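Local coordinates for USG-1 protein homolog (Pseudomonas aeruginosa, PDB 2HJS), which probably works as an NAD(P)-dependent oxidoreductase of the aspartate-semialdehyde dehydrogenase family, acting on aldehyde or oxo groups as a dimer, at residues R216-E221 with V235-A240; C132-E137 with L156-S161. One frame throughout, in Å; residues are numbered along the deposited sequence. Where two conformers were deposited one is given.

From the N terminus, helix 133-145 runs almost directly into strand 151-160, and interaction 2 (132-137 with 156-161) closes this loop by packing the helix start on the strand end. The chain then passes through helix 167-181 to helix 213-225 and turns back along strand 233-239. Interaction 1 (216-221 with 235-240) closes that second loop. The two loops lie in series and do not cross. They meet in space. Strands 151-160 and 233-239 are parallel neighbours, joined by backbone bonds of Ala158 to Thr236 and Ile238. Ile218 also touches Val134, so both helices and both strands share one apolar layer.

Interaction 1 of 2, residues R216-E221 with V235-A240; sequences RRIFAE and VTCIQA
Glu221 OE2 is gripped twice by Arg217, on the helix whose Ile218 meets Val235 and Cys237. Arg217 NE bonds to Glu221 OE2 at 2.8 Å, fairly straight, and Arg217 NH2 adds a weak bond to the same oxygen. The oxygen lies at the edge of the guanidinium, in its plane, but is met from 42° out of the carboxylate plane. Arg217 NH2 also bonds to Leu98 O, while Glu221 OE1 accepts Cys132 N.

The contact with the strand itself is apolar. Ile218 sends two branches forward. Ile218 CG2 stands anti to the backbone N and reaches Val235 CG1 at 4.1 Å. Ile218 CD1, at the end of the other branch, presses on Cys237 SG at 3.4 Å, a close fit. Val235 CG1 thus sits near both methyls. The other methyl, Val235 CG2, lies 4.4 Å from Phe219 CB, a looser touch. On the far side of the strand, Thr236 and Ile238 pack against the second subunit. Helix segment 216-221 and strand segment 235-239 run roughly antiparallel, at 142°. This is the helix-to-strand return of a beta-alpha-beta connection, in the mixed sheet of the dimerisation domain.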
ATOM      1  N   ARG A 216      -7.405  12.849   8.000  0.50 48.71           N
ATOM      2  CA  ARG A 216      -8.266  14.010   8.218  0.50 48.38           C
ATOM      3  C   ARG A 216      -7.804  15.186   7.382  0.50 48.62           C
ATOM      4  O   ARG A 216      -8.611  15.841   6.708  0.50 49.13           O
ATOM      5  CB  ARG A 216      -8.238  14.404   9.697  0.50 48.14           C
ATOM      6  CG  ARG A 216      -9.505  14.064  10.459  0.50 47.99           C
ATOM      7  CD  ARG A 216      -9.267  13.545  11.874  0.50 44.68           C
ATOM      8  NE  ARG A 216      -8.343  14.316  12.721  0.50 41.28           N
ATOM      9  CZ  ARG A 216      -7.516  13.739  13.593  0.50 38.76           C
ATOM     10  NH1 ARG A 216      -7.490  12.412  13.721  0.50 36.28           N
ATOM     11  NH2 ARG A 216      -6.715  14.464  14.331  0.50 36.55           N
ATOM     12  N   ARG A 217      -6.503  15.459   7.434  1.00 48.51           N
ATOM     13  CA  ARG A 217      -5.928  16.584   6.702  1.00 48.85           C
ATOM     14  C   ARG A 217      -6.113  16.433   5.192  1.00 49.01           C
ATOM     15  O   ARG A 217      -6.550  17.366   4.506  1.00 49.82           O
ATOM     16  CB  ARG A 217      -4.459  16.802   7.053  1.00 48.67           C
ATOM     17  CG  ARG A 217      -3.946  18.110   6.473  1.00 49.44           C
ATOM     18  CD  ARG A 217      -2.468  18.363   6.720  1.00 50.36           C
ATOM     19  NE  ARG A 217      -2.036  19.542   5.974  1.00 52.76           N
ATOM     20  CZ  ARG A 217      -0.797  20.033   5.980  1.00 54.56           C
ATOM     21  NH1 ARG A 217       0.155  19.446   6.694  1.00 57.24           N
ATOM     22  NH2 ARG A 217      -0.507  21.099   5.259  1.00 54.67           N
ATOM     23  N   ILE A 218      -5.777  15.254   4.674  1.00 48.92           N
ATOM     24  CA  ILE A 218      -5.882  14.990   3.251  1.00 48.45           C
ATOM     25  C   ILE A 218      -7.340  15.168   2.830  1.00 49.23           C
ATOM     26  O   ILE A 218      -7.638  15.838   1.825  1.00 49.72           O
ATOM     27  CB  ILE A 218      -5.393  13.558   2.904  1.00 48.24           C
ATOM     28  CG1 ILE A 218      -3.875  13.464   3.014  1.00 46.90           C
ATOM     29  CG2 ILE A 218      -5.842  13.161   1.516  1.00 47.42           C
ATOM     30  CD1 ILE A 218      -3.367  12.043   3.227  1.00 46.43           C
ATOM     31  N   PHE A 219      -8.235  14.587   3.614  1.00 48.47           N
ATOM     32  CA  PHE A 219      -9.650  14.683   3.344  1.00 49.45           C
ATOM     33  C   PHE A 219     -10.124  16.145   3.307  1.00 50.10           C
ATOM     34  O   PHE A 219     -10.776  16.534   2.352  1.00 50.82           O
ATOM     35  CB  PHE A 219     -10.440  13.882   4.391  1.00 49.24           C
ATOM     36  CG  PHE A 219     -11.938  13.865   4.162  1.00 49.75           C
ATOM     37  CD1 PHE A 219     -12.524  12.872   3.377  1.00 49.68           C
ATOM     38  CD2 PHE A 219     -12.748  14.828   4.729  1.00 50.20           C
ATOM     39  CE1 PHE A 219     -13.897  12.835   3.163  1.00 49.86           C
ATOM     40  CE2 PHE A 219     -14.135  14.814   4.519  1.00 51.10           C
ATOM     41  CZ  PHE A 219     -14.706  13.811   3.731  1.00 49.98           C
ATOM     42  N   ALA A 220      -9.811  16.935   4.337  1.00 49.47           N
ATOM     43  CA  ALA A 220     -10.243  18.333   4.396  1.00 50.16           C
ATOM     44  C   ALA A 220      -9.696  19.148   3.231  1.00 50.21           C
ATOM     45  O   ALA A 220     -10.397  20.002   2.676  1.00 51.17           O
ATOM     46  CB  ALA A 220      -9.834  18.983   5.730  1.00 48.72           C
ATOM     47  N   GLU A 221      -8.445  18.885   2.861  1.00 50.98           N
ATOM     48  CA  GLU A 221      -7.778  19.653   1.790  1.00 51.06           C
ATOM     49  C   GLU A 221      -8.308  19.275   0.414  1.00 51.82           C
ATOM     50  O   GLU A 221      -8.556  20.143  -0.413  1.00 51.83           O
ATOM     51  CB  GLU A 221      -6.263  19.481   1.857  1.00 49.90           C
ATOM     52  CG  GLU A 221      -5.672  20.272   3.014  1.00 52.12           C
ATOM     53  CD  GLU A 221      -4.180  20.028   3.227  1.00 55.56           C
ATOM     54  OE1 GLU A 221      -3.601  19.063   2.653  1.00 56.56           O
ATOM     55  OE2 GLU A 221      -3.587  20.785   4.019  1.00 54.43           O
ATOM     56  N   VAL A 235      -9.887   7.624   2.261  1.00 51.71           N
ATOM     57  CA  VAL A 235      -8.421   7.735   2.398  1.00 51.42           C
ATOM     58  C   VAL A 235      -7.888   6.784   3.443  1.00 51.08           C
ATOM     59  O   VAL A 235      -8.337   6.833   4.574  1.00 51.47           O
ATOM     60  CB  VAL A 235      -7.946   9.082   2.992  1.00 51.81           C
ATOM     61  CG1 VAL A 235      -6.457   9.317   2.657  1.00 50.69           C
ATOM     62  CG2 VAL A 235      -8.771  10.202   2.561  1.00 54.05           C
ATOM     63  N   THR A 236      -6.882   5.996   3.070  1.00 50.40           N
ATOM     64  CA  THR A 236      -6.092   5.223   3.992  1.00 50.17           C
ATOM     65  C   THR A 236      -4.629   5.609   3.796  1.00 50.54           C
ATOM     66  O   THR A 236      -4.107   5.548   2.676  1.00 50.11           O
ATOM     67  CB  THR A 236      -6.266   3.719   3.729  1.00 50.32           C
ATOM     68  OG1 THR A 236      -7.668   3.417   3.748  1.00 51.68           O
ATOM     69  CG2 THR A 236      -5.561   2.887   4.797  1.00 49.49           C
ATOM     70  N   CYS A 237      -3.971   6.018   4.877  1.00 50.28           N
ATOM     71  CA  CYS A 237      -2.525   6.232   4.827  1.00 51.32           C
ATOM     72  C   CYS A 237      -1.792   5.160   5.605  1.00 51.57           C
ATOM     73  O   CYS A 237      -1.990   4.992   6.813  1.00 51.93           O
ATOM     74  CB  CYS A 237      -2.132   7.620   5.335  1.00 50.90           C
ATOM     75  SG  CYS A 237      -2.776   8.913   4.272  1.00 52.70           S
ATOM     76  N   ILE A 238      -0.917   4.467   4.897  1.00 51.22           N
ATOM     77  CA  ILE A 238      -0.146   3.367   5.436  1.00 51.85           C
ATOM     78  C   ILE A 238       1.293   3.848   5.541  1.00 51.04           C
ATOM     79  O   ILE A 238       1.739   4.665   4.733  1.00 49.71           O
ATOM     80  CB  ILE A 238      -0.246   2.173   4.455  1.00 52.59           C
ATOM     81  CG1 ILE A 238      -1.626   1.552   4.560  1.00 52.94           C
ATOM     82  CG2 ILE A 238       0.829   1.107   4.681  1.00 54.15           C
ATOM     83  CD1 ILE A 238      -1.938   0.798   3.260  1.00 58.98           C
ATOM     84  N   GLN A 239       2.011   3.357   6.543  1.00 50.38           N
ATOM     85  CA  GLN A 239       3.426   3.681   6.683  1.00 50.70           C
ATOM     86  C   GLN A 239       4.283   2.556   6.080  1.00 50.27           C
ATOM     87  O   GLN A 239       4.242   1.426   6.571  1.00 49.02           O
ATOM     88  CB  GLN A 239       3.774   3.812   8.159  1.00 51.25           C
ATOM     89  CG  GLN A 239       5.199   4.232   8.390  1.00 55.51           C
ATOM     90  CD  GLN A 239       5.306   5.702   8.368  1.00 63.39           C
ATOM     91  OE1 GLN A 239       4.881   6.375   9.313  1.00 67.87           O
ATOM     92  NE2 GLN A 239       5.838   6.245   7.268  1.00 67.00           N
ATOM     93  N   ALA A 240       5.052   2.859   5.033  1.00 49.76           N
ATOM     94  CA  ALA A 240       5.873   1.832   4.367  1.00 50.18           C
ATOM     95  C   ALA A 240       7.323   1.937   4.811  1.00 50.00           C
ATOM     96  O   ALA A 240       7.784   3.033   5.172  1.00 49.60           O
ATOM     97  CB  ALA A 240       5.775   1.974   2.834  1.00 50.28           C
TER

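Interaction 2 of 2, residues C132-E137 with L156-S161; sequences CAVAAE and LTACLS
Helix 133-137 lies over strand 156-160 with 10.6 Å between their axes, and the two run at 131° to each other; Val134 and Ala158 are the closest pair, their CA atoms 7.5 Å apart. Val134 carries the helix side of the contact alone. Leu156, Ala158 and Leu160 answer it, every second residue along the same side of the strand.

The two methyls of Val134 divide the work. Val134 CG1 stands anti to the backbone N (chi1 168°) and meets Leu156 CD2 at 4.0 Å. The same methyl, Val134 CG1, rests on Ala158 CB at 4.1 Å, where the short alanine side chain forms the floor between the two leucines. Val134 CG2, beside the backbone N, goes to Leu160 CD1 at 3.8 Å. The side chains of Val134 and Leu160 cross at about a right angle. The CB of Leu160 does not point straight at the helix, but its end bends nearer and brings CD1 onto the valine.

More of the fold closes around this patch. Ala133 and Val134 also touch Asp246 of strand 246-254. Leu156 and Ala158 pack on Leu248 of the same strand. The other side of strand 156-160 serves the dimer: Thr157 OG1 is hydrogen-bonded to Thr157 OG1 of the second subunit, and Cys159 packs on Leu199 of that subunit.

Cys132 is the N-cap residue of the helix. Cys132 O accepts Ala136 N at 3.0 Å in the first helical turn.

Only methyl groups meet between helix and strand, all four residues buried. The contact therefore rests on shape and the exclusion of water, while hydrogen bonds at its margins hold the helix start and add one polar link across the dimer.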
ATOM      1  N   CYS A 132      -0.730  19.480   2.371  1.00 50.94           N
ATOM      2  CA  CYS A 132       0.218  18.401   2.657  1.00 51.26           C
ATOM      3  C   CYS A 132       0.560  17.687   1.340  1.00 50.44           C
ATOM      4  O   CYS A 132      -0.213  17.751   0.387  1.00 50.65           O
ATOM      5  CB  CYS A 132      -0.350  17.427   3.690  1.00 51.76           C
ATOM      6  SG  CYS A 132      -1.677  16.421   3.098  1.00 54.34           S
ATOM      7  N   ALA A 133       1.729  17.057   1.285  1.00 49.14           N
ATOM      8  CA  ALA A 133       2.224  16.447   0.066  1.00 49.19           C
ATOM      9  C   ALA A 133       1.225  15.497  -0.594  1.00 49.39           C
ATOM     10  O   ALA A 133       1.015  15.557  -1.822  1.00 48.71           O
ATOM     11  CB  ALA A 133       3.554  15.711   0.324  1.00 48.55           C
ATOM     12  N   VAL A 134       0.615  14.612   0.198  1.00 48.84           N
ATOM     13  CA  VAL A 134      -0.264  13.610  -0.413  1.00 48.54           C
ATOM     14  C   VAL A 134      -1.472  14.260  -1.101  1.00 49.07           C
ATOM     15  O   VAL A 134      -1.803  13.897  -2.232  1.00 49.76           O
ATOM     16  CB  VAL A 134      -0.730  12.536   0.602  1.00 48.37           C
ATOM     17  CG1 VAL A 134      -1.867  11.684   0.004  1.00 47.32           C
ATOM     18  CG2 VAL A 134       0.449  11.648   0.980  1.00 46.57           C
ATOM     19  N   ALA A 135      -2.123  15.204  -0.422  1.00 48.31           N
ATOM     20  CA  ALA A 135      -3.253  15.903  -1.001  1.00 49.46           C
ATOM     21  C   ALA A 135      -2.814  16.705  -2.242  1.00 50.69           C
ATOM     22  O   ALA A 135      -3.553  16.776  -3.235  1.00 51.66           O
ATOM     23  CB  ALA A 135      -3.876  16.841   0.016  1.00 49.04           C
ATOM     24  N   ALA A 136      -1.622  17.292  -2.183  1.00 49.74           N
ATOM     25  CA  ALA A 136      -1.117  18.102  -3.308  1.00 50.66           C
ATOM     26  C   ALA A 136      -0.915  17.250  -4.524  1.00 50.25           C
ATOM     27  O   ALA A 136      -1.275  17.654  -5.623  1.00 50.89           O
ATOM     28  CB  ALA A 136       0.209  18.817  -2.937  1.00 49.13           C
ATOM     29  N   GLU A 137      -0.354  16.060  -4.322  1.00 50.81           N
ATOM     30  CA  GLU A 137      -0.037  15.147  -5.433  1.00 50.86           C
ATOM     31  C   GLU A 137      -1.290  14.477  -6.012  1.00 50.49           C
ATOM     32  O   GLU A 137      -1.427  14.339  -7.220  1.00 50.62           O
ATOM     33  CB  GLU A 137       1.023  14.122  -5.006  1.00 50.97           C
ATOM     34  CG  GLU A 137       2.324  14.808  -4.580  1.00 52.53           C
ATOM     35  CD  GLU A 137       3.063  14.101  -3.430  1.00 57.77           C
ATOM     36  OE1 GLU A 137       2.538  13.098  -2.861  1.00 54.34           O
ATOM     37  OE2 GLU A 137       4.182  14.572  -3.100  1.00 58.21           O
ATOM     38  N   LEU A 156      -8.458   6.299  -2.225  1.00 51.45           N
ATOM     39  CA  LEU A 156      -7.023   6.508  -2.131  1.00 51.50           C
ATOM     40  C   LEU A 156      -6.413   5.603  -1.070  1.00 51.52           C
ATOM     41  O   LEU A 156      -6.850   5.598   0.079  1.00 52.09           O
ATOM     42  CB  LEU A 156      -6.714   7.970  -1.819  1.00 50.74           C
ATOM     43  CG  LEU A 156      -5.285   8.334  -1.405  1.00 52.24           C
ATOM     44  CD1 LEU A 156      -4.258   8.145  -2.564  1.00 48.49           C
ATOM     45  CD2 LEU A 156      -5.265   9.771  -0.895  1.00 51.01           C
ATOM     46  N   THR A 157      -5.411   4.821  -1.466  1.00 51.60           N
ATOM     47  CA  THR A 157      -4.537   4.158  -0.506  1.00 51.83           C
ATOM     48  C   THR A 157      -3.158   4.793  -0.673  1.00 51.86           C
ATOM     49  O   THR A 157      -2.508   4.612  -1.696  1.00 52.32           O
ATOM     50  CB  THR A 157      -4.428   2.645  -0.748  1.00 52.06           C
ATOM     51  OG1 THR A 157      -5.732   2.058  -0.685  1.00 53.91           O
ATOM     52  CG2 THR A 157      -3.530   1.988   0.306  1.00 51.57           C
ATOM     53  N   ALA A 158      -2.711   5.527   0.332  1.00 50.92           N
ATOM     54  CA  ALA A 158      -1.444   6.219   0.240  1.00 51.91           C
ATOM     55  C   ALA A 158      -0.391   5.483   1.041  1.00 52.13           C
ATOM     56  O   ALA A 158      -0.584   5.248   2.230  1.00 53.26           O
ATOM     57  CB  ALA A 158      -1.596   7.654   0.754  1.00 50.89           C
ATOM     58  N   CYS A 159       0.700   5.094   0.395  1.00 52.10           N
ATOM     59  CA  CYS A 159       1.824   4.449   1.082  1.00 52.53           C
ATOM     60  C   CYS A 159       2.903   5.482   1.310  1.00 53.01           C
ATOM     61  O   CYS A 159       3.553   5.947   0.356  1.00 53.10           O
ATOM     62  CB  CYS A 159       2.364   3.285   0.272  1.00 53.49           C
ATOM     63  SG  CYS A 159       1.082   2.011   0.001  1.00 56.63           S
ATOM     64  N   LEU A 160       3.061   5.867   2.571  1.00 52.07           N
ATOM     65  CA  LEU A 160       3.902   6.990   2.943  1.00 52.62           C
ATOM     66  C   LEU A 160       5.287   6.475   3.323  1.00 51.50           C
ATOM     67  O   LEU A 160       5.403   5.455   3.996  1.00 51.36           O
ATOM     68  CB  LEU A 160       3.280   7.741   4.135  1.00 52.09           C
ATOM     69  CG  LEU A 160       2.297   8.888   3.847  1.00 54.11           C
ATOM     70  CD1 LEU A 160       1.169   8.474   3.001  1.00 55.17           C
ATOM     71  CD2 LEU A 160       1.747   9.520   5.154  1.00 53.58           C
ATOM     72  N   SER A 161       6.321   7.184   2.892  1.00 50.68           N
ATOM     73  CA  SER A 161       7.696   6.909   3.331  1.00 50.46           C
ATOM     74  C   SER A 161       7.922   7.476   4.735  1.00 50.94           C
ATOM     75  O   SER A 161       7.143   8.322   5.194  1.00 51.37           O
ATOM     76  CB  SER A 161       8.660   7.604   2.383  1.00 50.34           C
ATOM     77  OG  SER A 161       8.573   9.013   2.536  1.00 49.53           O
TER